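PDB 6U7J: beta-glucuronidase, which hydrolyses beta-D-glucuronides, releasing glucuronic acid, and as a gut microbial enzyme probably reactivates estrogens by freeing them from their glucuronide conjugates. Local coordinates for residues V74-V85 with G135-I146. Numbering follows the deposited sequence.
Sequences VGWVWYERKFAV and GENRLTVAVGNI
Strands 76-85 and 135-144 run antiparallel in unbroken register from Trp76 opposite Gly144 to Val85 opposite Gly135, with paired backbone bonds at Val77-Val143, Tyr79-Val141, Arg81-Leu139, Phe83-Asn137 and Val85-Gly135. On the face carrying Trp76, Trp78 and Glu80, both indoles lean over the partner strand: Ala142 CB sits 3.6 Å from the centroid of the Trp78 six-membered ring, and Gly144 CA lies equally close over that of Trp76, a ring laid directly on bare glycine backbone. Thr140 CG2 meets the Trp78 ring at its edge, in plane. Further along, Glu80 reaches across with CG anti to its backbone N (chi1 -179°). Its OE1 accepts from Thr140 OG1 at 2.8 Å on the anti lone pair, and from Arg138 NH1 at 2.9 Å from above the carboxylate plane, a salt bridge; Leu49 N holds OE2. Both strands are neighbours in the beta-sandwich of the glycoside hydrolase family 2 sugar-binding domain, 76-85 flanked by strand 20-32 and 135-144 by strand 104-109. On the other face, Phe83 lays its ring over Asn137 CB, 3.8 Å from the centroid, while Tyr79 CD2 touches Val143 CG2 at 3.7 Å. Past the strand ends, Asn145 OD1 takes a nearly straight bond (172°) from Gly75 N, while its ND2 bonds to His73 O.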
loop_
_atom_site.group_PDB
_atom_site.type_symbol
_atom_site.label_atom_id
_atom_site.label_comp_id
_atom_site.label_asym_id
_atom_site.label_seq_id
_atom_site.Cartn_x
_atom_site.Cartn_y
_atom_site.Cartn_z
ATOM N N VAL B 74 13.276 -29.025 3.357
ATOM C CA VAL B 74 14.471 -29.300 4.146
ATOM C C VAL B 74 15.148 -30.539 3.570
ATOM O O VAL B 74 14.540 -31.613 3.500
ATOM C CB VAL B 74 14.141 -29.485 5.631
ATOM C CG1 VAL B 74 15.378 -29.989 6.381
ATOM C CG2 VAL B 74 13.661 -28.155 6.236
ATOM N N GLY B 75 16.403 -30.395 3.153
ATOM C CA GLY B 75 17.138 -31.524 2.601
ATOM C C GLY B 75 17.758 -31.288 1.233
ATOM O O GLY B 75 18.352 -30.229 0.980
ATOM N N TRP B 76 17.589 -32.252 0.328
ATOM C CA TRP B 76 18.290 -32.267 -0.948
ATOM C C TRP B 76 17.317 -32.143 -2.114
ATOM O O TRP B 76 16.189 -32.642 -2.066
ATOM C CB TRP B 76 19.110 -33.557 -1.121
ATOM C CG TRP B 76 20.260 -33.641 -0.161
ATOM C CD1 TRP B 76 20.224 -34.081 1.132
ATOM C CD2 TRP B 76 21.613 -33.245 -0.414
ATOM N NE1 TRP B 76 21.475 -33.979 1.699
ATOM C CE2 TRP B 76 22.343 -33.472 0.767
ATOM C CE3 TRP B 76 22.272 -32.714 -1.525
ATOM C CZ2 TRP B 76 23.712 -33.200 0.867
ATOM C CZ3 TRP B 76 23.628 -32.431 -1.424
ATOM C CH2 TRP B 76 24.333 -32.678 -0.233
ATOM N N VAL B 77 17.792 -31.505 -3.182
ATOM C CA VAL B 77 17.098 -31.463 -4.458
ATOM C C VAL B 77 18.089 -31.853 -5.548
ATOM O O VAL B 77 19.299 -31.911 -5.325
ATOM C CB VAL B 77 16.480 -30.078 -4.747
ATOM C CG1 VAL B 77 15.525 -29.683 -3.617
ATOM C CG2 VAL B 77 17.583 -29.009 -4.919
ATOM N N TRP B 78 17.555 -32.085 -6.747
ATOM C CA TRP B 78 18.310 -32.654 -7.853
ATOM C C TRP B 78 18.103 -31.808 -9.099
ATOM O O TRP B 78 16.963 -31.590 -9.528
ATOM C CB TRP B 78 17.876 -34.106 -8.100
ATOM C CG TRP B 78 18.266 -34.960 -6.956
ATOM C CD1 TRP B 78 17.588 -35.130 -5.783
ATOM C CD2 TRP B 78 19.467 -35.725 -6.842
ATOM N NE1 TRP B 78 18.291 -35.965 -4.943
ATOM C CE2 TRP B 78 19.450 -36.346 -5.571
ATOM C CE3 TRP B 78 20.564 -35.940 -7.686
ATOM C CZ2 TRP B 78 20.482 -37.184 -5.132
ATOM C CZ3 TRP B 78 21.584 -36.777 -7.251
ATOM C CH2 TRP B 78 21.531 -37.393 -5.986
ATOM N N TYR B 79 19.199 -31.323 -9.663
ATOM C CA TYR B 79 19.208 -30.618 -10.933
ATOM C C TYR B 79 19.870 -31.493 -11.986
ATOM O O TYR B 79 20.792 -32.259 -11.682
ATOM C CB TYR B 79 20.010 -29.327 -10.856
ATOM C CG TYR B 79 19.429 -28.161 -10.078
ATOM C CD1 TYR B 79 18.980 -27.027 -10.744
ATOM C CD2 TYR B 79 19.392 -28.162 -8.686
ATOM C CE1 TYR B 79 18.478 -25.937 -10.058
ATOM C CE2 TYR B 79 18.897 -27.061 -7.983
ATOM C CZ TYR B 79 18.436 -25.957 -8.684
ATOM O OH TYR B 79 17.941 -24.852 -8.024
ATOM N N GLU B 80 19.458 -31.319 -13.239
ATOM C CA GLU B 80 20.108 -32.049 -14.317
ATOM C C GLU B 80 20.005 -31.274 -15.617
ATOM O O GLU B 80 18.974 -30.649 -15.890
ATOM C CB GLU B 80 19.477 -33.433 -14.501
ATOM C CG GLU B 80 20.113 -34.258 -15.580
ATOM C CD GLU B 80 19.699 -35.706 -15.462
ATOM O OE1 GLU B 80 20.411 -36.462 -14.766
ATOM O OE2 GLU B 80 18.640 -36.073 -16.024
ATOM N N ARG B 81 21.074 -31.318 -16.410
ATOM C CA ARG B 81 21.011 -30.852 -17.787
ATOM C C ARG B 81 22.064 -31.584 -18.610
ATOM O O ARG B 81 22.896 -32.327 -18.083
ATOM C CB ARG B 81 21.189 -29.329 -17.881
ATOM C CG ARG B 81 22.601 -28.833 -17.617
ATOM C CD ARG B 81 22.808 -27.438 -18.172
ATOM N NE ARG B 81 23.038 -27.473 -19.616
ATOM C CZ ARG B 81 22.966 -26.417 -20.420
ATOM N NH1 ARG B 81 22.660 -25.211 -19.944
ATOM N NH2 ARG B 81 23.192 -26.569 -21.708
ATOM N N LYS B 82 22.010 -31.372 -19.918
ATOM C CA LYS B 82 22.986 -31.917 -20.843
ATOM C C LYS B 82 23.882 -30.807 -21.389
ATOM O O LYS B 82 23.463 -29.651 -21.495
ATOM C CB LYS B 82 22.273 -32.666 -21.971
ATOM C CG LYS B 82 21.839 -34.060 -21.487
ATOM C CD LYS B 82 20.756 -34.701 -22.325
ATOM C CE LYS B 82 20.189 -35.939 -21.613
ATOM N NZ LYS B 82 19.298 -35.601 -20.451
ATOM N N PHE B 83 25.136 -31.156 -21.691
ATOM C CA PHE B 83 26.066 -30.224 -22.315
ATOM C C PHE B 83 26.930 -30.953 -23.335
ATOM O O PHE B 83 27.044 -32.180 -23.327
ATOM C CB PHE B 83 26.939 -29.479 -21.280
ATOM C CG PHE B 83 27.990 -30.322 -20.605
ATOM C CD1 PHE B 83 27.713 -30.991 -19.426
ATOM C CD2 PHE B 83 29.286 -30.394 -21.118
ATOM C CE1 PHE B 83 28.691 -31.733 -18.789
ATOM C CE2 PHE B 83 30.256 -31.146 -20.487
ATOM C CZ PHE B 83 29.961 -31.807 -19.316
ATOM N N ALA B 84 27.532 -30.177 -24.227
ATOM C CA ALA B 84 28.306 -30.714 -25.336
ATOM C C ALA B 84 29.759 -30.283 -25.230
ATOM O O ALA B 84 30.048 -29.128 -24.889
ATOM C CB ALA B 84 27.732 -30.253 -26.675
ATOM N N VAL B 85 30.672 -31.210 -25.497
ATOM C CA VAL B 85 32.076 -30.886 -25.732
ATOM C C VAL B 85 32.290 -30.843 -27.241
ATOM O O VAL B 85 32.062 -31.862 -27.915
ATOM C CB VAL B 85 33.032 -31.894 -25.065
ATOM C CG1 VAL B 85 34.489 -31.431 -25.234
ATOM C CG2 VAL B 85 32.719 -32.053 -23.588
ATOM N N GLY B 135 30.889 -34.452 -27.756
ATOM C CA GLY B 135 29.450 -34.423 -27.899
ATOM C C GLY B 135 28.734 -34.406 -26.563
ATOM O O GLY B 135 29.217 -33.812 -25.595
ATOM N N GLU B 136 27.597 -35.101 -26.505
ATOM C CA GLU B 136 26.634 -34.954 -25.421
ATOM C C GLU B 136 27.117 -35.589 -24.119
ATOM O O GLU B 136 27.657 -36.698 -24.112
ATOM C CB GLU B 136 25.307 -35.580 -25.850
ATOM C CG GLU B 136 24.274 -35.671 -24.772
ATOM C CD GLU B 136 22.870 -35.436 -25.298
ATOM O OE1 GLU B 136 22.623 -34.362 -25.894
ATOM O OE2 GLU B 136 22.019 -36.333 -25.111
ATOM N N ASN B 137 26.927 -34.863 -23.013
ATOM C CA ASN B 137 27.173 -35.346 -21.657
ATOM C C ASN B 137 25.960 -35.023 -20.780
ATOM O O ASN B 137 25.164 -34.132 -21.094
ATOM C CB ASN B 137 28.440 -34.711 -21.052
ATOM C CG ASN B 137 29.722 -35.166 -21.752
ATOM O OD1 ASN B 137 30.451 -36.013 -21.237
ATOM N ND2 ASN B 137 29.990 -34.614 -22.933
ATOM N N ARG B 138 25.822 -35.748 -19.673
ATOM C CA ARG B 138 24.745 -35.516 -18.719
ATOM C C ARG B 138 25.345 -35.018 -17.418
ATOM O O ARG B 138 26.269 -35.636 -16.878
ATOM C CB ARG B 138 23.919 -36.783 -18.466
ATOM C CG ARG B 138 22.773 -36.582 -17.473
ATOM C CD ARG B 138 21.712 -37.703 -17.551
ATOM N NE ARG B 138 22.284 -39.010 -17.262
ATOM C CZ ARG B 138 22.460 -39.489 -16.035
ATOM N NH1 ARG B 138 22.085 -38.773 -14.984
ATOM N NH2 ARG B 138 23.014 -40.678 -15.858
ATOM N N LEU B 139 24.817 -33.901 -16.921
ATOM C CA LEU B 139 25.313 -33.260 -15.711
ATOM C C LEU B 139 24.195 -33.269 -14.678
ATOM O O LEU B 139 23.114 -32.718 -14.925
ATOM C CB LEU B 139 25.789 -31.829 -16.008
ATOM C CG LEU B 139 26.232 -31.005 -14.794
ATOM C CD1 LEU B 139 27.299 -31.739 -13.980
ATOM C CD2 LEU B 139 26.733 -29.622 -15.215
ATOM N N THR B 140 24.445 -33.921 -13.543
ATOM C CA THR B 140 23.477 -34.036 -12.465
ATOM C C THR B 140 24.090 -33.426 -11.218
ATOM O O THR B 140 25.225 -33.761 -10.862
ATOM C CB THR B 140 23.091 -35.508 -12.207
ATOM O OG1 THR B 140 22.849 -36.171 -13.462
ATOM C CG2 THR B 140 21.833 -35.593 -11.311
ATOM N N VAL B 141 23.348 -32.528 -10.564
ATOM C CA VAL B 141 23.838 -31.796 -9.397
ATOM C C VAL B 141 22.846 -31.977 -8.258
ATOM O O VAL B 141 21.709 -31.498 -8.345
ATOM C CB VAL B 141 24.036 -30.305 -9.688
ATOM C CG1 VAL B 141 24.467 -29.588 -8.416
ATOM C CG2 VAL B 141 25.054 -30.097 -10.809
ATOM N N ALA B 142 23.268 -32.649 -7.191
ATOM C CA ALA B 142 22.485 -32.697 -5.963
ATOM C C ALA B 142 22.826 -31.474 -5.122
ATOM O O ALA B 142 24.007 -31.160 -4.936
ATOM C CB ALA B 142 22.756 -33.972 -5.164
ATOM N N VAL B 143 21.793 -30.790 -4.627
ATOM C CA VAL B 143 21.914 -29.524 -3.904
ATOM C C VAL B 143 21.231 -29.701 -2.552
ATOM O O VAL B 143 20.033 -30.009 -2.498
ATOM C CB VAL B 143 21.280 -28.359 -4.688
ATOM C CG1 VAL B 143 21.342 -27.036 -3.894
ATOM C CG2 VAL B 143 21.942 -28.192 -6.061
ATOM N N GLY B 144 21.978 -29.511 -1.470
ATOM C CA GLY B 144 21.460 -29.708 -0.121
ATOM C C GLY B 144 21.517 -28.422 0.681
ATOM O O GLY B 144 22.490 -27.667 0.583
ATOM N N ASN B 145 20.485 -28.184 1.494
ATOM C CA ASN B 145 20.357 -26.907 2.197
ATOM C C ASN B 145 20.470 -27.014 3.716
ATOM O O ASN B 145 20.179 -26.036 4.421
ATOM C CB ASN B 145 19.038 -26.226 1.827
ATOM C CG ASN B 145 17.823 -26.987 2.310
ATOM O OD1 ASN B 145 17.902 -27.839 3.197
ATOM N ND2 ASN B 145 16.675 -26.679 1.718
ATOM N N ILE B 146 20.860 -28.158 4.237
ATOM C CA ILE B 146 20.898 -28.360 5.679
ATOM C C ILE B 146 22.133 -27.690 6.265
ATOM O O ILE B 146 23.237 -27.780 5.714
ATOM C CB ILE B 146 20.849 -29.861 5.992
ATOM C CG1 ILE B 146 19.454 -30.377 5.642
ATOM C CG2 ILE B 146 21.185 -30.128 7.456
ATOM C CD1 ILE B 146 19.325 -31.847 5.694
HETATM O O HOH W 1 18.194 -28.056 -1.197
#